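Local atomic coordinates of EvdO1 (Micromonospora carbonacea, PDB entry 4XBZ), a protein that probably serves as a metal-dependent oxygenase of the phytanoyl-CoA dioxygenase family, catalysing an oxidative cyclization in orthosomycin biosynthesis. Residues W159-V170 and W195-D205. Numbering follows the deposited sequence.
Sequences WHRDAGLYDNAV and WCIPESNYWGD. With NI (nickel (II) ion), chain I.
Arg161 reaches across to Ser200 and Trp203 from just after strand 157-160 of a double-stranded beta-helix, where it sits between His160 and Asp162. These two flanking residues bind the nickel ion, and His244 completes the protein triad, an HxD...H arrangement. The arginine shows how a neighbour of two ligands can be tied to the 3-10 segment 200-202 and the residue after it. Its CB points toward residues 195-205, and the chain, extended from CG to NE (chi2 -176°) and packed on Leu208 of helix 205-217, carries the guanidinium across to the carbonyls. NE is engaged by the carbonyl of Leu241, while NH2 donates twice, to Ser200 O at 2.9 Å and, on a lone pair, to Trp203 O at 3.0 Å, both tilted from the guanidinium plane (16° and 20°). NH1 donates to an in-plane water at 3.0 Å. Cut back to an alanine here, Arg161 would be likely to leave both carbonyls without their arginine donor and the water without its NH1 partner. Val170, in helix 169-173, sets CG2 3.6 Å from Asn201 O and CG1 beside the edge of the Tyr202 ring. Against strand 194-196, the indole of Trp159 lays CH2 3.9 Å from Trp195 CB, with CZ3 near Ile197 CG1. The water beside Arg161 NH1 donates to Trp203 O at 2.6 Å and to Asp205 OD1 at 2.7 Å.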
loop_
_atom_site.group_PDB
_atom_site.type_symbol
_atom_site.label_atom_id
_atom_site.label_comp_id
_atom_site.label_asym_id
_atom_site.label_seq_id
_atom_site.Cartn_x
_atom_site.Cartn_y
_atom_site.Cartn_z
ATOM N N TRP A 159 17.034 -12.407 15.540
ATOM C CA TRP A 159 16.073 -11.360 15.232
ATOM C C TRP A 159 16.679 -10.227 14.399
ATOM O O TRP A 159 17.702 -9.629 14.758
ATOM C CB TRP A 159 15.494 -10.788 16.514
ATOM C CG TRP A 159 14.768 -11.784 17.343
ATOM C CD1 TRP A 159 15.269 -12.498 18.394
ATOM C CD2 TRP A 159 13.400 -12.181 17.201
ATOM N NE1 TRP A 159 14.299 -13.307 18.915
ATOM C CE2 TRP A 159 13.139 -13.132 18.205
ATOM C CE3 TRP A 159 12.371 -11.821 16.326
ATOM C CZ2 TRP A 159 11.890 -13.732 18.362
ATOM C CZ3 TRP A 159 11.128 -12.418 16.482
ATOM C CH2 TRP A 159 10.901 -13.363 17.497
ATOM N N HIS A 160 16.022 -9.916 13.289
ATOM C CA HIS A 160 16.567 -8.941 12.368
ATOM C C HIS A 160 15.472 -8.348 11.502
ATOM O O HIS A 160 14.407 -8.940 11.327
ATOM C CB HIS A 160 17.632 -9.598 11.482
ATOM C CG HIS A 160 17.064 -10.605 10.528
ATOM N ND1 HIS A 160 16.553 -11.817 10.942
ATOM C CD2 HIS A 160 16.896 -10.567 9.183
ATOM C CE1 HIS A 160 16.109 -12.490 9.893
ATOM N NE2 HIS A 160 16.304 -11.751 8.813
ATOM N N ARG A 161 15.749 -7.165 10.973
ATOM C CA ARG A 161 15.031 -6.635 9.827
ATOM C C ARG A 161 15.772 -7.049 8.566
ATOM O O ARG A 161 16.981 -7.278 8.602
ATOM C CB ARG A 161 14.931 -5.117 9.895
ATOM C CG ARG A 161 13.835 -4.578 10.783
ATOM C CD ARG A 161 13.795 -3.047 10.668
ATOM N NE ARG A 161 12.581 -2.498 11.262
ATOM C CZ ARG A 161 12.435 -1.228 11.629
ATOM N NH1 ARG A 161 13.434 -0.366 11.466
ATOM N NH2 ARG A 161 11.283 -0.817 12.153
ATOM N N ASP A 162 15.051 -7.152 7.457
ATOM C CA ASP A 162 15.685 -7.357 6.161
ATOM C C ASP A 162 16.208 -6.010 5.665
ATOM O O ASP A 162 15.709 -4.971 6.080
ATOM C CB ASP A 162 14.700 -7.995 5.175
ATOM C CG ASP A 162 14.309 -9.417 5.589
ATOM O OD1 ASP A 162 15.199 -10.152 6.061
ATOM O OD2 ASP A 162 13.131 -9.804 5.453
ATOM N N ALA A 163 17.225 -6.014 4.805
ATOM C CA ALA A 163 17.844 -4.753 4.390
ATOM C C ALA A 163 16.938 -3.935 3.483
ATOM O O ALA A 163 16.579 -4.375 2.390
ATOM C CB ALA A 163 19.169 -5.003 3.693
ATOM N N GLY A 164 16.585 -2.733 3.932
ATOM C CA GLY A 164 15.838 -1.817 3.092
ATOM C C GLY A 164 16.724 -0.883 2.290
ATOM O O GLY A 164 16.354 -0.478 1.182
ATOM N N LEU A 165 17.887 -0.552 2.862
ATOM C CA LEU A 165 18.790 0.500 2.369
ATOM C C LEU A 165 18.145 1.913 2.427
ATOM O O LEU A 165 18.656 2.856 1.816
ATOM C CB LEU A 165 19.299 0.172 0.926
ATOM C CG LEU A 165 20.151 1.178 0.104
ATOM C CD1 LEU A 165 21.374 0.553 -0.568
ATOM C CD2 LEU A 165 19.306 2.010 -0.915
ATOM N N TYR A 166 17.061 2.117 3.172
ATOM C CA TYR A 166 16.477 3.474 3.102
ATOM C C TYR A 166 16.633 4.298 4.375
ATOM O O TYR A 166 16.321 3.845 5.479
ATOM C CB TYR A 166 14.991 3.425 2.716
ATOM C CG TYR A 166 14.742 2.778 1.376
ATOM C CD1 TYR A 166 15.587 3.029 0.291
ATOM C CD2 TYR A 166 13.682 1.892 1.196
ATOM C CE1 TYR A 166 15.375 2.411 -0.943
ATOM C CE2 TYR A 166 13.456 1.278 -0.030
ATOM C CZ TYR A 166 14.305 1.535 -1.094
ATOM O OH TYR A 166 14.082 0.914 -2.308
ATOM N N ASP A 167 17.126 5.520 4.208
ATOM C CA ASP A 167 16.994 6.515 5.252
ATOM C C ASP A 167 15.508 6.724 5.507
ATOM O O ASP A 167 14.716 6.666 4.571
ATOM C CB ASP A 167 17.651 7.825 4.848
ATOM C CG ASP A 167 19.152 7.730 4.799
ATOM O OD1 ASP A 167 19.725 6.966 5.605
ATOM O OD2 ASP A 167 19.755 8.419 3.949
ATOM N N ASN A 168 15.144 6.958 6.766
ATOM C CA ASN A 168 13.753 7.164 7.163
ATOM C C ASN A 168 12.885 5.985 6.719
ATOM O O ASN A 168 11.810 6.161 6.125
ATOM C CB ASN A 168 13.214 8.486 6.587
ATOM C CG ASN A 168 14.100 9.678 6.925
ATOM O OD1 ASN A 168 14.234 10.051 8.090
ATOM N ND2 ASN A 168 14.695 10.288 5.901
ATOM N N ALA A 169 13.371 4.784 7.018
ATOM C CA ALA A 169 12.797 3.566 6.478
ATOM C C ALA A 169 11.312 3.456 6.813
ATOM O O ALA A 169 10.501 3.125 5.956
ATOM C CB ALA A 169 13.564 2.351 6.991
ATOM N N VAL A 170 10.951 3.752 8.051
ATOM C CA VAL A 170 9.553 3.653 8.474
ATOM C C VAL A 170 8.656 4.669 7.762
ATOM O O VAL A 170 7.558 4.333 7.322
ATOM C CB VAL A 170 9.438 3.819 9.993
ATOM C CG1 VAL A 170 7.955 3.959 10.434
ATOM C CG2 VAL A 170 10.142 2.636 10.692
ATOM N N TRP A 195 9.080 -16.650 13.362
ATOM C CA TRP A 195 8.349 -15.844 14.332
ATOM C C TRP A 195 8.572 -14.367 14.018
ATOM O O TRP A 195 9.602 -13.978 13.479
ATOM C CB TRP A 195 8.784 -16.160 15.770
ATOM C CG TRP A 195 8.505 -17.575 16.211
ATOM C CD1 TRP A 195 9.173 -18.697 15.824
ATOM C CD2 TRP A 195 7.497 -18.011 17.137
ATOM N NE1 TRP A 195 8.643 -19.801 16.436
ATOM C CE2 TRP A 195 7.611 -19.413 17.246
ATOM C CE3 TRP A 195 6.507 -17.357 17.875
ATOM C CZ2 TRP A 195 6.775 -20.173 18.065
ATOM C CZ3 TRP A 195 5.675 -18.112 18.686
ATOM C CH2 TRP A 195 5.818 -19.506 18.780
ATOM N N CYS A 196 7.606 -13.531 14.344
ATOM C CA CYS A 196 7.823 -12.118 14.110
ATOM C C CYS A 196 7.154 -11.274 15.170
ATOM O O CYS A 196 6.241 -11.736 15.859
ATOM C CB CYS A 196 7.320 -11.733 12.727
ATOM S SG CYS A 196 5.602 -12.067 12.511
ATOM N N ILE A 197 7.619 -10.036 15.305
ATOM C CA ILE A 197 6.983 -9.097 16.218
ATOM C C ILE A 197 6.055 -8.154 15.452
ATOM O O ILE A 197 6.515 -7.227 14.778
ATOM C CB ILE A 197 8.021 -8.298 17.016
ATOM C CG1 ILE A 197 8.891 -9.262 17.827
ATOM C CG2 ILE A 197 7.316 -7.272 17.928
ATOM C CD1 ILE A 197 10.107 -8.642 18.437
ATOM N N PRO A 198 4.742 -8.404 15.548
ATOM C CA PRO A 198 3.741 -7.559 14.875
ATOM C C PRO A 198 3.972 -6.072 15.151
ATOM O O PRO A 198 4.350 -5.720 16.266
ATOM C CB PRO A 198 2.407 -8.019 15.484
ATOM C CG PRO A 198 2.676 -9.376 16.041
ATOM C CD PRO A 198 4.127 -9.415 16.432
ATOM N N GLU A 199 3.791 -5.235 14.135
ATOM C CA GLU A 199 3.881 -3.780 14.265
ATOM C C GLU A 199 5.288 -3.272 14.560
ATOM O O GLU A 199 5.487 -2.067 14.710
ATOM C CB GLU A 199 2.924 -3.263 15.350
ATOM C CG GLU A 199 1.496 -3.718 15.190
ATOM C CD GLU A 199 0.559 -3.089 16.216
ATOM O OE1 GLU A 199 1.044 -2.434 17.159
ATOM O OE2 GLU A 199 -0.666 -3.226 16.064
ATOM N N SER A 200 6.279 -4.153 14.601
ATOM C CA SER A 200 7.651 -3.667 14.761
ATOM C C SER A 200 8.125 -2.992 13.477
ATOM O O SER A 200 9.163 -2.330 13.468
ATOM C CB SER A 200 8.608 -4.802 15.162
ATOM O OG SER A 200 8.601 -5.865 14.219
ATOM N N ASN A 201 7.363 -3.149 12.394
ATOM C CA ASN A 201 7.636 -2.400 11.154
ATOM C C ASN A 201 7.520 -0.882 11.317
ATOM O O ASN A 201 7.932 -0.145 10.423
ATOM C CB ASN A 201 6.703 -2.846 10.021
ATOM C CG ASN A 201 5.274 -3.050 10.492
ATOM O OD1 ASN A 201 5.053 -3.784 11.443
ATOM N ND2 ASN A 201 4.296 -2.399 9.834
ATOM N N TYR A 202 6.957 -0.407 12.429
ATOM C CA TYR A 202 6.936 1.042 12.678
ATOM C C TYR A 202 7.913 1.529 13.765
ATOM O O TYR A 202 7.940 2.716 14.089
ATOM C CB TYR A 202 5.518 1.497 13.044
ATOM C CG TYR A 202 4.511 1.299 11.941
ATOM C CD1 TYR A 202 4.500 2.132 10.821
ATOM C CD2 TYR A 202 3.560 0.287 12.013
ATOM C CE1 TYR A 202 3.574 1.956 9.802
ATOM C CE2 TYR A 202 2.624 0.108 10.996
ATOM C CZ TYR A 202 2.641 0.944 9.898
ATOM O OH TYR A 202 1.721 0.779 8.888
ATOM N N TRP A 203 8.712 0.629 14.333
ATOM C CA TRP A 203 9.634 1.018 15.402
ATOM C C TRP A 203 10.766 1.895 14.884
ATOM O O TRP A 203 11.352 1.613 13.835
ATOM C CB TRP A 203 10.237 -0.220 16.094
ATOM C CG TRP A 203 9.273 -1.026 16.918
ATOM C CD1 TRP A 203 7.955 -0.753 17.151
ATOM C CD2 TRP A 203 9.558 -2.241 17.615
ATOM N NE1 TRP A 203 7.398 -1.729 17.938
ATOM C CE2 TRP A 203 8.363 -2.650 18.247
ATOM C CE3 TRP A 203 10.707 -3.030 17.764
ATOM C CZ2 TRP A 203 8.287 -3.810 19.016
ATOM C CZ3 TRP A 203 10.629 -4.174 18.521
ATOM C CH2 TRP A 203 9.423 -4.561 19.137
ATOM N N GLY A 204 11.088 2.951 15.625
ATOM C CA GLY A 204 12.262 3.746 15.319
ATOM C C GLY A 204 13.512 2.905 15.498
ATOM O O GLY A 204 13.454 1.854 16.113
ATOM N N ASP A 205 14.635 3.367 14.960
ATOM C CA ASP A 205 15.892 2.630 15.045
ATOM C C ASP A 205 16.293 2.264 16.478
ATOM O O ASP A 205 16.754 1.145 16.719
ATOM C CB ASP A 205 17.011 3.431 14.379
ATOM C CG ASP A 205 16.923 3.390 12.863
ATOM O OD1 ASP A 205 15.831 3.071 12.349
ATOM O OD2 ASP A 205 17.931 3.677 12.179
HETATM NI NI NI I . 14.786 -12.323 6.996
HETATM O O HOH W 1 13.198 2.546 12.331
#